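Local coordinates for protein profilin (Schizosaccharomyces pombe, PDB 3D9Y) that binds monomeric actin one to one, hindering its polymerization at high concentration and promoting it at low, and is essential for cytokinesis in fission yeast, at residues Ala5-Thr9 with Ser10-Thr14. Numbering follows the deposited sequence.
Sequences AYVDT and SLLGT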
loop_
_atom_site.group_PDB
_atom_site.type_symbol
_atom_site.label_atom_id
_atom_site.label_comp_id
_atom_site.label_asym_id
_atom_site.label_seq_id
_atom_site.Cartn_x
_atom_site.Cartn_y
_atom_site.Cartn_z
ATOM N N ALA A 5 15.273 -1.708 -0.120
ATOM C CA ALA A 5 15.435 -3.136 -0.391
ATOM C C ALA A 5 14.135 -3.899 -0.175
ATOM O O ALA A 5 13.879 -4.897 -0.838
ATOM C CB ALA A 5 16.509 -3.712 0.477
ATOM N N TYR A 6 13.336 -3.449 0.783
ATOM C CA TYR A 6 12.011 -4.023 0.980
ATOM C C TYR A 6 11.143 -3.807 -0.265
ATOM O O TYR A 6 10.418 -4.700 -0.693
ATOM C CB TYR A 6 11.353 -3.447 2.246
ATOM C CG TYR A 6 11.778 -4.146 3.516
ATOM C CD1 TYR A 6 11.087 -5.254 3.982
ATOM C CD2 TYR A 6 12.866 -3.697 4.258
ATOM C CE1 TYR A 6 11.470 -5.905 5.147
ATOM C CE2 TYR A 6 13.256 -4.337 5.427
ATOM C CZ TYR A 6 12.555 -5.444 5.862
ATOM O OH TYR A 6 12.927 -6.086 7.018
ATOM N N VAL A 7 11.227 -2.629 -0.864
ATOM C CA VAL A 7 10.460 -2.343 -2.073
ATOM C C VAL A 7 10.967 -3.173 -3.257
ATOM O O VAL A 7 10.197 -3.887 -3.906
ATOM C CB VAL A 7 10.494 -0.826 -2.410
ATOM C CG1 VAL A 7 10.019 -0.570 -3.833
ATOM C CG2 VAL A 7 9.648 -0.059 -1.413
ATOM N N ASP A 8 12.273 -3.090 -3.511
ATOM C CA ASP A 8 12.867 -3.665 -4.717
ATOM C C ASP A 8 12.946 -5.186 -4.654
ATOM O O ASP A 8 12.509 -5.881 -5.577
ATOM C CB ASP A 8 14.253 -3.068 -4.958
ATOM C CG ASP A 8 14.214 -1.597 -5.369
ATOM O OD1 ASP A 8 13.155 -1.084 -5.820
ATOM O OD2 ASP A 8 15.268 -0.934 -5.250
ATOM N N THR A 9 13.498 -5.707 -3.565
ATOM C CA THR A 9 13.744 -7.136 -3.442
ATOM C C THR A 9 12.497 -7.874 -2.971
ATOM O O THR A 9 12.066 -8.844 -3.594
ATOM C CB THR A 9 14.924 -7.413 -2.472
ATOM O OG1 THR A 9 16.128 -6.846 -3.005
ATOM C CG2 THR A 9 15.133 -8.911 -2.261
ATOM N N SER A 10 11.896 -7.397 -1.891
ATOM C CA SER A 10 10.792 -8.127 -1.277
ATOM C C SER A 10 9.451 -7.985 -2.001
ATOM O O SER A 10 8.656 -8.914 -1.998
ATOM C CB SER A 10 10.654 -7.725 0.191
ATOM O OG SER A 10 11.852 -8.021 0.886
ATOM N N LEU A 11 9.191 -6.845 -2.625
ATOM C CA LEU A 11 7.907 -6.676 -3.314
ATOM C C LEU A 11 8.056 -6.780 -4.833
ATOM O O LEU A 11 7.520 -7.700 -5.438
ATOM C CB LEU A 11 7.239 -5.368 -2.884
ATOM C CG LEU A 11 6.884 -5.301 -1.390
ATOM C CD1 LEU A 11 6.407 -3.922 -0.970
ATOM C CD2 LEU A 11 5.852 -6.345 -1.008
ATOM N N LEU A 12 8.772 -5.852 -5.461
ATOM C CA LEU A 12 8.988 -5.941 -6.917
ATOM C C LEU A 12 9.677 -7.241 -7.358
ATOM O O LEU A 12 9.382 -7.769 -8.444
ATOM C CB LEU A 12 9.777 -4.741 -7.440
ATOM C CG LEU A 12 9.213 -3.340 -7.223
ATOM C CD1 LEU A 12 9.999 -2.321 -8.009
ATOM C CD2 LEU A 12 7.775 -3.288 -7.590
ATOM N N GLY A 13 10.580 -7.756 -6.528
ATOM C CA GLY A 13 11.335 -8.953 -6.869
ATOM C C GLY A 13 10.486 -10.210 -6.999
ATOM O O GLY A 13 10.942 -11.203 -7.557
ATOM N N THR A 14 9.252 -10.164 -6.494
ATOM C CA THR A 14 8.342 -11.300 -6.609
ATOM C C THR A 14 7.797 -11.504 -8.024
ATOM O O THR A 14 7.335 -12.595 -8.350
ATOM C CB THR A 14 7.121 -11.147 -5.693
ATOM O OG1 THR A 14 6.305 -10.051 -6.159
ATOM C CG2 THR A 14 7.559 -10.932 -4.245
#
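Val7 O receives two backbone N-H groups in the last turns of helix 3-12, the N-terminal helix of the profilin fold: a nearly straight bond from Leu12 N (2.9 Å, 169° at the hydrogen) and a weak one from Leu11 N. The spacing shows how a helix widens into a pi-type turn. The regular bond from Thr9 N to Ala5 O spans four residues, whereas the one from Leu12 N to Val7 O spans five, and in between the donors are shared. Ser10 N reaches both Ala5 O and Tyr6 O weakly, and Leu11 N divides itself between two weak bonds, to Tyr6 O (3.1 Å) and to Val7 O. A further five-residue link, weak and bent, joins Gly13 N to Asp8 O.

Leu12 CG, turned to the backbone N side (chi1 -59°), lies 3.5 Å from Val7 O and meets Val7 CG1 at 4.5 Å. Leu12 also runs alongside Asp8, with Leu12 CD1 4.0 Å from Asp8 OD1, which is hydrogen-bonded to Gln4 NE2. Val7 and Leu11 turn their apolar branches to Ala20 of strand 19-24, while Tyr6 and Leu11 reach Leu118 of helix 108-125, so this turn packs against both elements. Farther along, Thr14 OG1 folds back and donates to Leu11 O at 2.7 Å, nearly in line with the carbonyl bond (165°); Thr14 N gives that same oxygen a second bond of 3.2 Å.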